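6-phospho-beta-d glycosidase (Streptococcus pyogenes, PDB 5FOO) probably hydrolyses 6-phosphorylated beta-glucosides as a TIM-barrel enzyme of glycoside hydrolase family 1. Local coordinates at residues Thr50-Tyr55 with Val435-His440; Glu134-Val139 with Pro280-Leu285; Leu269-Val274 with Glu320-Pro325. The protein carries 1 engineered substitution. All coordinates share one frame; numbering follows the deposited sequence.

Contact 1 of 3, residues Thr50-Tyr55 with Val435-His440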
loop_
_atom_site.group_PDB
_atom_site.type_symbol
_atom_site.label_atom_id
_atom_site.label_comp_id
_atom_site.label_asym_id
_atom_site.label_seq_id
_atom_site.Cartn_x
_atom_site.Cartn_y
_atom_site.Cartn_z
ATOM N N THR A 50 6.414 -6.267 18.874
ATOM C CA THR A 50 7.649 -5.545 18.776
ATOM C C THR A 50 7.945 -5.141 17.346
ATOM O O THR A 50 8.450 -4.043 17.164
ATOM C CB THR A 50 8.798 -6.375 19.400
ATOM O OG1 THR A 50 8.564 -6.392 20.809
ATOM C CG2 THR A 50 10.166 -5.753 19.180
ATOM N N ALA A 51 7.595 -5.999 16.371
ATOM C CA ALA A 51 7.842 -5.815 14.978
ATOM C C ALA A 51 9.300 -5.389 14.746
ATOM O O ALA A 51 10.194 -6.071 15.235
ATOM C CB ALA A 51 6.824 -4.821 14.397
ATOM N N SER A 52 9.581 -4.254 14.075
ATOM C CA SER A 52 10.961 -3.879 13.891
ATOM C C SER A 52 11.363 -2.719 14.817
ATOM O O SER A 52 12.295 -2.051 14.516
ATOM C CB SER A 52 11.273 -3.599 12.406
ATOM O OG SER A 52 11.430 -4.850 11.714
ATOM N N ASP A 53 10.655 -2.512 15.920
ATOM C CA ASP A 53 11.097 -1.640 17.005
ATOM C C ASP A 53 11.267 -0.153 16.568
ATOM O O ASP A 53 12.050 0.611 17.173
ATOM C CB ASP A 53 12.414 -2.184 17.639
ATOM C CG ASP A 53 12.763 -1.525 18.979
ATOM O OD1 ASP A 53 11.761 -1.214 19.709
ATOM O OD2 ASP A 53 14.029 -1.331 19.276
ATOM N N ALA A 54 10.524 0.256 15.546
ATOM C CA ALA A 54 10.548 1.661 15.124
ATOM C C ALA A 54 10.001 2.621 16.202
ATOM O O ALA A 54 10.393 3.807 16.235
ATOM C CB ALA A 54 9.829 1.846 13.804
ATOM N N TYR A 55 9.133 2.145 17.095
ATOM C CA TYR A 55 8.759 2.964 18.221
ATOM C C TYR A 55 10.014 3.598 18.912
ATOM O O TYR A 55 10.033 4.817 19.229
ATOM C CB TYR A 55 7.848 2.254 19.228
ATOM C CG TYR A 55 7.439 3.179 20.366
ATOM C CD1 TYR A 55 6.378 4.055 20.222
ATOM C CD2 TYR A 55 8.163 3.222 21.574
ATOM C CE1 TYR A 55 6.052 4.957 21.227
ATOM C CE2 TYR A 55 7.798 4.090 22.599
ATOM C CZ TYR A 55 6.746 4.964 22.409
ATOM O OH TYR A 55 6.343 5.865 23.413
ATOM N N VAL A 435 18.100 -3.180 4.262
ATOM C CA VAL A 435 18.823 -3.272 5.510
ATOM C C VAL A 435 18.192 -4.385 6.329
ATOM O O VAL A 435 16.988 -4.394 6.578
ATOM C CB VAL A 435 18.708 -1.959 6.303
ATOM C CG1 VAL A 435 19.459 -2.046 7.637
ATOM C CG2 VAL A 435 19.237 -0.785 5.442
ATOM N N GLU A 436 19.046 -5.280 6.798
ATOM C CA GLU A 436 18.653 -6.455 7.556
ATOM C C GLU A 436 18.252 -6.009 8.941
ATOM O O GLU A 436 18.876 -5.110 9.494
ATOM C CB GLU A 436 19.907 -7.362 7.662
ATOM C CG GLU A 436 19.757 -8.556 8.549
ATOM C CD GLU A 436 21.056 -9.317 8.769
ATOM O OE1 GLU A 436 22.162 -8.939 8.256
ATOM O OE2 GLU A 436 20.914 -10.297 9.513
ATOM N N ASN A 437 17.273 -6.654 9.518
ATOM C CA ASN A 437 16.986 -6.512 10.920
ATOM C C ASN A 437 17.119 -7.875 11.603
ATOM O O ASN A 437 16.555 -8.870 11.151
ATOM C CB ASN A 437 15.562 -6.014 11.185
ATOM C CG ASN A 437 15.355 -5.586 12.628
ATOM O OD1 ASN A 437 16.322 -5.225 13.347
ATOM N ND2 ASN A 437 14.125 -5.574 13.055
ATOM N N ASN A 438 17.841 -7.924 12.708
ATOM C CA ASN A 438 17.818 -9.138 13.528
ATOM C C ASN A 438 16.576 -9.032 14.393
ATOM O O ASN A 438 16.435 -8.119 15.194
ATOM C CB ASN A 438 19.065 -9.200 14.377
ATOM C CG ASN A 438 19.131 -10.433 15.261
ATOM O OD1 ASN A 438 18.259 -10.755 16.082
ATOM N ND2 ASN A 438 20.159 -11.148 15.061
ATOM N N ILE A 439 15.651 -9.955 14.256
ATOM C CA ILE A 439 14.422 -9.787 14.977
ATOM C C ILE A 439 14.465 -10.126 16.461
ATOM O O ILE A 439 13.502 -9.893 17.164
ATOM C CB ILE A 439 13.234 -10.455 14.295
ATOM C CG1 ILE A 439 13.446 -11.955 14.144
ATOM C CG2 ILE A 439 13.035 -9.816 12.939
ATOM C CD1 ILE A 439 12.113 -12.631 13.975
ATOM N N HIS A 440 15.590 -10.608 16.962
ATOM C CA HIS A 440 15.688 -10.838 18.370
ATOM C C HIS A 440 16.365 -9.656 19.052
ATOM O O HIS A 440 15.989 -9.345 20.143
ATOM C CB HIS A 440 16.436 -12.143 18.661
ATOM C CG HIS A 440 15.961 -13.294 17.857
ATOM N ND1 HIS A 440 14.782 -13.953 18.134
ATOM C CD2 HIS A 440 16.482 -13.873 16.746
ATOM C CE1 HIS A 440 14.599 -14.899 17.228
ATOM N NE2 HIS A 440 15.630 -14.889 16.400
#
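Ser52 and Asn437 meet through their side chains, and theirs is the one residue pair of these two segments within 4.5 Å. Asn437 ND2 donates to Ser52 OG at 3.1 Å. The bond is weak, because it is bent to 133° at the hydrogen. The amide nitrogen also lies against the serine methylene, with Asn437 ND2 3.5 Å from Ser52 CB. Asn437 has CG anti to its own N (chi1 -168°), and this extends the amide from the end of strand 435-437 toward the serine. Ser52 sits inside a type II' beta turn from Thr50 to Asp53, closed by Asp53 N to Thr50 O at 3.0 Å. The turn leads directly into helix 54-67.

This buried polar part is densely bonded. Ser52 OG also bonds with the carbonyl of Asp420 and the hydroxyl of Tyr428. The side chain of Ser52 is about 11 Å from the bound 6-phosphocyclophellitol. Asn437 ND2 has a stronger partner in Gln442 OE1, and Asn437 OD1 accepts from Arg444, which also reaches Ser52 O. Gln442 NE2 also bonds Ala51 O.

The outer side is looser. Thr50 and Asp53 are partly exposed, and their side chains make no contact with 435-440. Past Asn437 the chain folds on itself instead: Asn438 OD1 takes His440 N at 2.8 Å, an Asx turn, with His440 exposed.

The chemistry implies a polar network with little apolar contact. The direct bond is weak, but both amide ends and the serine hydroxyl are also held by other residues. The shared partners Arg444 and Gln442 tie the two segments together.

Contact 2 of 3, residues Glu134-Val139 with Pro280-Leu285; sequences ESKHVV and PEELAL
Lys136 and Glu282 make this contact alone, each burying about 40 Å² against the other segment. They form a salt bridge at the protein surface. Lys136 NZ donates to Glu282 OE1 at 2.8 Å, on the syn lone pair, the side facing the other oxygen. A second bond from Lys136 NZ to Glu282 OE2 is weak at 3.3 Å. The ammonium group therefore leans on one oxygen while staying near both.

The two side chains cross obliquely. The lysine is fully extended beyond CG, with chi2, chi3 and chi4 all near 180°, and reaches across to 280-285; the closest CA atoms of the two segments, those of Lys136 and Glu282, are 10.7 Å apart. Its methylenes also pass the carboxylate, with Lys136 CD 3.6 Å from Glu282 OE2.

Both charged ends have further partners. Glu282 OE1 bonds Tyr194 OH, and Lys136 NZ bonds the carbonyl of Gln277. The lysine stem also rests on helix 186-208, at Gln191, Tyr194 and Asn195.

Lys136 is the first residue of its helix. Ser135 before it is the N-cap, and its OG accepts a nearly straight bond from Val138 N at 3.1 Å.

This is an ion pair between the N-terminal turns of helices 136-153 and 280-288. It belongs to the helical outside of the (beta/alpha)8 TIM barrel of family 1.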
loop_
_atom_site.group_PDB
_atom_site.type_symbol
_atom_site.label_atom_id
_atom_site.label_comp_id
_atom_site.label_asym_id
_atom_site.label_seq_id
_atom_site.Cartn_x
_atom_site.Cartn_y
_atom_site.Cartn_z
ATOM N N GLU A 134 -17.685 -1.565 6.899
ATOM C CA GLU A 134 -19.080 -1.732 6.436
ATOM C C GLU A 134 -19.889 -0.567 6.907
ATOM O O GLU A 134 -20.912 -0.340 6.371
ATOM C CB GLU A 134 -19.734 -3.017 6.943
ATOM C CG GLU A 134 -19.003 -4.308 6.608
ATOM C CD GLU A 134 -19.353 -5.400 7.622
ATOM O OE1 GLU A 134 -20.512 -5.441 8.023
ATOM O OE2 GLU A 134 -18.483 -6.142 8.058
ATOM N N SER A 135 -19.419 0.213 7.878
ATOM C CA SER A 135 -20.251 1.283 8.411
ATOM C C SER A 135 -19.856 2.681 7.955
ATOM O O SER A 135 -18.677 3.100 8.131
ATOM C CB SER A 135 -20.238 1.227 9.914
ATOM O OG SER A 135 -20.562 2.502 10.435
ATOM N N LYS A 136 -20.846 3.433 7.452
ATOM C CA LYS A 136 -20.604 4.842 7.107
ATOM C C LYS A 136 -20.353 5.736 8.311
ATOM O O LYS A 136 -19.700 6.792 8.182
ATOM C CB LYS A 136 -21.695 5.362 6.212
ATOM C CG LYS A 136 -21.709 4.598 4.866
ATOM C CD LYS A 136 -22.857 5.039 3.940
ATOM C CE LYS A 136 -22.794 4.266 2.630
ATOM N NZ LYS A 136 -23.733 4.829 1.641
ATOM N N HIS A 137 -20.762 5.298 9.501
ATOM C CA HIS A 137 -20.385 6.009 10.732
ATOM C C HIS A 137 -18.881 5.849 10.998
ATOM O O HIS A 137 -18.201 6.809 11.292
ATOM C CB HIS A 137 -21.195 5.530 11.929
ATOM C CG HIS A 137 -20.762 6.147 13.221
ATOM N ND1 HIS A 137 -20.846 7.500 13.461
ATOM C CD2 HIS A 137 -20.253 5.594 14.340
ATOM C CE1 HIS A 137 -20.424 7.749 14.686
ATOM N NE2 HIS A 137 -20.047 6.608 15.232
ATOM N N VAL A 138 -18.376 4.639 10.856
ATOM C CA VAL A 138 -16.940 4.396 10.914
ATOM C C VAL A 138 -16.125 5.261 9.937
ATOM O O VAL A 138 -15.021 5.755 10.304
ATOM C CB VAL A 138 -16.600 2.914 10.734
ATOM C CG1 VAL A 138 -15.104 2.704 10.405
ATOM C CG2 VAL A 138 -17.032 2.148 11.985
ATOM N N VAL A 139 -16.632 5.400 8.722
ATOM C CA VAL A 139 -16.030 6.294 7.735
ATOM C C VAL A 139 -15.937 7.695 8.276
ATOM O O VAL A 139 -14.920 8.361 8.116
ATOM C CB VAL A 139 -16.819 6.328 6.445
ATOM C CG1 VAL A 139 -16.451 7.547 5.587
ATOM C CG2 VAL A 139 -16.518 5.040 5.686
ATOM N N PRO A 280 -27.135 10.373 -3.557
ATOM C CA PRO A 280 -26.657 11.403 -4.478
ATOM C C PRO A 280 -25.618 12.391 -3.877
ATOM O O PRO A 280 -24.704 12.852 -4.603
ATOM C CB PRO A 280 -27.957 12.133 -4.928
ATOM C CG PRO A 280 -29.074 11.210 -4.552
ATOM C CD PRO A 280 -28.593 10.456 -3.334
ATOM N N GLU A 281 -25.722 12.703 -2.586
ATOM C CA GLU A 281 -24.790 13.641 -1.897
ATOM C C GLU A 281 -23.371 13.038 -1.812
ATOM O O GLU A 281 -22.358 13.683 -2.014
ATOM C CB GLU A 281 -25.295 13.958 -0.462
ATOM C CG GLU A 281 -26.635 14.723 -0.322
ATOM C CD GLU A 281 -27.930 13.922 -0.715
ATOM O OE1 GLU A 281 -28.025 12.656 -0.636
ATOM O OE2 GLU A 281 -28.895 14.591 -1.136
ATOM N N GLU A 282 -23.320 11.750 -1.549
ATOM C CA GLU A 282 -22.063 10.996 -1.480
ATOM C C GLU A 282 -21.454 10.933 -2.815
ATOM O O GLU A 282 -20.283 11.272 -2.917
ATOM C CB GLU A 282 -22.225 9.584 -0.919
ATOM C CG GLU A 282 -22.649 9.588 0.540
ATOM C CD GLU A 282 -23.039 8.198 1.058
ATOM O OE1 GLU A 282 -22.966 7.210 0.289
ATOM O OE2 GLU A 282 -23.454 8.092 2.220
ATOM N N LEU A 283 -22.238 10.643 -3.853
ATOM C CA LEU A 283 -21.684 10.625 -5.202
ATOM C C LEU A 283 -21.101 11.978 -5.699
ATOM O O LEU A 283 -20.089 12.009 -6.431
ATOM C CB LEU A 283 -22.676 10.076 -6.227
ATOM C CG LEU A 283 -23.027 8.593 -5.964
ATOM C CD1 LEU A 283 -24.234 8.099 -6.780
ATOM C CD2 LEU A 283 -21.829 7.700 -6.172
ATOM N N ALA A 284 -21.739 13.065 -5.295
ATOM C CA ALA A 284 -21.256 14.418 -5.618
ATOM C C ALA A 284 -19.992 14.748 -4.800
ATOM O O ALA A 284 -19.055 15.354 -5.340
ATOM C CB ALA A 284 -22.362 15.450 -5.360
ATOM N N LEU A 285 -19.924 14.300 -3.542
ATOM C CA LEU A 285 -18.682 14.459 -2.723
ATOM C C LEU A 285 -17.536 13.766 -3.424
ATOM O O LEU A 285 -16.472 14.356 -3.588
ATOM C CB LEU A 285 -18.858 13.937 -1.289
ATOM C CG LEU A 285 -18.598 14.779 -0.051
ATOM C CD1 LEU A 285 -18.882 16.258 -0.282
ATOM C CD2 LEU A 285 -19.440 14.281 1.137
#

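Contact 3 of 3, residues Leu269-Val274 with Glu320-Pro325; sequences LKKDGV and EWYYDP. With EDO (1,2-ethanediol), chain L; EDO (1,2-ethanediol), chain K.
Lys271 and Asp272 end a helix with a Schellman motif and meet Trp321 and Tyr322 on the outside of the TIM barrel. The helix is 263-271. Gly273, with positive phi, turns the chain away, with Gly273 N bonded to Lys270 O and Val274 N to Leu269 O.

The main bond joins tyrosine and aspartate. Tyr322 OH donates to Asp272 OD2 at 2.6 Å, on the syn lone pair of that oxygen. Tyr322 and Asp272 reach toward each other from their two segments. Carboxylate and phenol ring are nearly coplanar, 9° apart, and Asp272 OD2 lies at the ring edge, in its plane.

Lys271 joins from its exposed position. Its chain bends at its last two torsions, which folds the amine back beside its neighbour. There Lys271 NZ makes a salt bridge to Asp272 OD1 at 2.8 Å, tilted 25° from the carboxylate plane. It also gives a weak bond to Tyr322 OH at 3.1 Å. The three groups form a small closed polar cluster. The nearby amine would be expected to stabilise the charge of the carboxylate.

Asp272 OD2 has a second donor, Trp317 NE1. That indole also meets the ring of Trp321. Trp321 runs alongside the aspartate in the reverse sense, its ring oblique to the carboxylate, and Trp321 CZ3 lies 3.8 Å from Asp272 OD2.

Two ethanediol molecules, probably from the crystallisation liquor, lie beside 320-325; one is modelled too close to the protein to interpret.

On one face of the Tyr322 ring, offset toward its rim, lies Trp321 CB, 3.9 Å above the plane.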
loop_
_atom_site.group_PDB
_atom_site.type_symbol
_atom_site.label_atom_id
_atom_site.label_comp_id
_atom_site.label_asym_id
_atom_site.label_seq_id
_atom_site.Cartn_x
_atom_site.Cartn_y
_atom_site.Cartn_z
ATOM N N LEU A 269 -22.521 -5.230 -11.156
ATOM C CA LEU A 269 -22.822 -5.385 -9.726
ATOM C C LEU A 269 -24.332 -5.379 -9.497
ATOM O O LEU A 269 -24.820 -6.174 -8.710
ATOM C CB LEU A 269 -22.167 -4.267 -8.885
ATOM C CG LEU A 269 -20.640 -4.323 -8.868
ATOM C CD1 LEU A 269 -20.171 -3.076 -8.135
ATOM C CD2 LEU A 269 -20.106 -5.588 -8.196
ATOM N N LYS A 270 -25.027 -4.509 -10.229
ATOM C CA LYS A 270 -26.492 -4.365 -10.170
ATOM C C LYS A 270 -27.206 -5.605 -10.711
ATOM O O LYS A 270 -28.115 -6.103 -10.089
ATOM C CB LYS A 270 -26.865 -3.172 -10.995
ATOM C CG LYS A 270 -28.257 -2.595 -10.903
ATOM C CD LYS A 270 -28.295 -1.586 -12.081
ATOM C CE LYS A 270 -29.309 -0.472 -11.969
ATOM N NZ LYS A 270 -30.635 -1.086 -11.708
ATOM N N LYS A 271 -26.742 -6.114 -11.840
ATOM C CA LYS A 271 -27.261 -7.330 -12.393
ATOM C C LYS A 271 -27.066 -8.483 -11.435
ATOM O O LYS A 271 -27.928 -9.342 -11.338
ATOM C CB LYS A 271 -26.608 -7.633 -13.731
ATOM C CG LYS A 271 -26.973 -8.976 -14.352
ATOM C CD LYS A 271 -26.131 -9.305 -15.598
ATOM C CE LYS A 271 -24.608 -9.380 -15.418
ATOM N NZ LYS A 271 -24.044 -10.481 -14.582
ATOM N N ASP A 272 -25.958 -8.506 -10.711
ATOM C CA ASP A 272 -25.697 -9.609 -9.835
ATOM C C ASP A 272 -26.321 -9.375 -8.481
ATOM O O ASP A 272 -26.041 -10.150 -7.582
ATOM C CB ASP A 272 -24.190 -9.894 -9.643
ATOM C CG ASP A 272 -23.504 -10.325 -10.910
ATOM O OD1 ASP A 272 -24.211 -10.680 -11.836
ATOM O OD2 ASP A 272 -22.252 -10.356 -10.977
ATOM N N GLY A 273 -27.070 -8.305 -8.288
ATOM C CA GLY A 273 -27.686 -8.063 -6.983
ATOM C C GLY A 273 -26.804 -7.620 -5.828
ATOM O O GLY A 273 -27.209 -7.782 -4.695
ATOM N N VAL A 274 -25.597 -7.099 -6.084
ATOM C CA VAL A 274 -24.679 -6.778 -5.008
ATOM C C VAL A 274 -24.187 -5.335 -4.999
ATOM O O VAL A 274 -23.289 -5.003 -4.224
ATOM C CB VAL A 274 -23.454 -7.751 -4.994
ATOM C CG1 VAL A 274 -23.915 -9.181 -4.655
ATOM C CG2 VAL A 274 -22.672 -7.710 -6.304
ATOM N N GLU A 320 -14.172 -13.226 -9.002
ATOM C CA GLU A 320 -13.698 -14.480 -9.599
ATOM C C GLU A 320 -14.754 -15.406 -10.198
ATOM O O GLU A 320 -14.412 -16.460 -10.781
ATOM C CB GLU A 320 -12.780 -15.256 -8.625
ATOM C CG GLU A 320 -11.553 -14.438 -8.212
ATOM C CD GLU A 320 -10.354 -15.259 -7.736
ATOM O OE1 GLU A 320 -10.500 -16.440 -7.384
ATOM O OE2 GLU A 320 -9.241 -14.695 -7.675
ATOM N N TRP A 321 -16.004 -15.000 -10.142
ATOM C CA TRP A 321 -17.021 -15.568 -11.010
ATOM C C TRP A 321 -16.650 -15.358 -12.459
ATOM O O TRP A 321 -17.106 -16.111 -13.261
ATOM C CB TRP A 321 -18.386 -14.868 -10.872
ATOM C CG TRP A 321 -19.231 -15.129 -9.580
ATOM C CD1 TRP A 321 -18.831 -15.743 -8.442
ATOM C CD2 TRP A 321 -20.603 -14.730 -9.368
ATOM N NE1 TRP A 321 -19.879 -15.769 -7.531
ATOM C CE2 TRP A 321 -20.973 -15.162 -8.088
ATOM C CE3 TRP A 321 -21.552 -14.080 -10.160
ATOM C CZ2 TRP A 321 -22.268 -14.943 -7.558
ATOM C CZ3 TRP A 321 -22.822 -13.839 -9.635
ATOM C CH2 TRP A 321 -23.160 -14.257 -8.340
ATOM N N TYR A 322 -15.926 -14.281 -12.811
ATOM C CA TYR A 322 -15.691 -13.935 -14.200
ATOM C C TYR A 322 -14.269 -14.221 -14.694
ATOM O O TYR A 322 -13.974 -13.934 -15.856
ATOM C CB TYR A 322 -16.057 -12.462 -14.451
ATOM C CG TYR A 322 -17.492 -12.185 -14.145
ATOM C CD1 TYR A 322 -18.482 -12.644 -14.971
ATOM C CD2 TYR A 322 -17.866 -11.575 -12.940
ATOM C CE1 TYR A 322 -19.829 -12.467 -14.651
ATOM C CE2 TYR A 322 -19.202 -11.356 -12.616
ATOM C CZ TYR A 322 -20.192 -11.821 -13.466
ATOM O OH TYR A 322 -21.543 -11.612 -13.178
ATOM N N TYR A 323 -13.385 -14.744 -13.840
ATOM C CA TYR A 323 -12.026 -15.054 -14.271
ATOM C C TYR A 323 -11.377 -15.954 -13.238
ATOM O O TYR A 323 -11.769 -15.917 -12.120
ATOM C CB TYR A 323 -11.177 -13.746 -14.442
ATOM C CG TYR A 323 -11.015 -12.904 -13.177
ATOM C CD1 TYR A 323 -9.994 -13.168 -12.269
ATOM C CD2 TYR A 323 -11.927 -11.894 -12.863
ATOM C CE1 TYR A 323 -9.861 -12.444 -11.050
ATOM C CE2 TYR A 323 -11.818 -11.152 -11.658
ATOM C CZ TYR A 323 -10.770 -11.421 -10.772
ATOM O OH TYR A 323 -10.649 -10.698 -9.638
ATOM N N ASP A 324 -10.364 -16.706 -13.662
ATOM C CA ASP A 324 -9.494 -17.476 -12.833
ATOM C C ASP A 324 -8.073 -16.933 -13.007
ATOM O O ASP A 324 -7.736 -16.414 -14.069
ATOM C CB ASP A 324 -9.399 -18.966 -13.311
ATOM C CG ASP A 324 -10.685 -19.776 -13.096
ATOM O OD1 ASP A 324 -11.685 -19.258 -12.579
ATOM O OD2 ASP A 324 -10.691 -20.949 -13.510
ATOM N N PRO A 325 -7.227 -17.117 -11.996
ATOM C CA PRO A 325 -5.801 -16.884 -12.151
ATOM C C PRO A 325 -5.226 -17.764 -13.223
ATOM O O PRO A 325 -5.648 -18.898 -13.343
ATOM C CB PRO A 325 -5.235 -17.299 -10.782
ATOM C CG PRO A 325 -6.328 -17.032 -9.842
ATOM C CD PRO A 325 -7.603 -17.348 -10.600
HETATM C C1 EDO L . -10.664 -18.789 -9.575
HETATM O O1 EDO L . -10.348 -20.150 -9.145
HETATM C C2 EDO L . -12.177 -18.585 -9.775
HETATM O O2 EDO L . -12.644 -17.829 -10.942
HETATM C C1 EDO K . -15.714 -19.533 -11.029
HETATM O O1 EDO K . -16.752 -19.099 -11.954
HETATM C C2 EDO K . -16.147 -19.291 -9.580
HETATM O O2 EDO K . -14.966 -19.000 -8.814
#

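How the contacts relate
All three lie outside the strands of one eight-stranded parallel barrel; contact 1 is buried, contacts 2 and 3 are at the surface. Contact 1 closes the longest loop of chain, and contacts 2 and 3 are nested within it. These two cross each other: 134-139, 269-274, 280-285 and 320-325 follow in that order. Helices 263-271 and 280-288 are consecutive, so they connect contacts 2 and 3, whose centres are 23 Å apart and nearest atoms about 11 Å. Contact 1 is on the other side of the chain's centre, 38 Å and 41 Å from them between centres. None touches another. Each joins parts of the chain far apart in sequence, at separate places round the barrel.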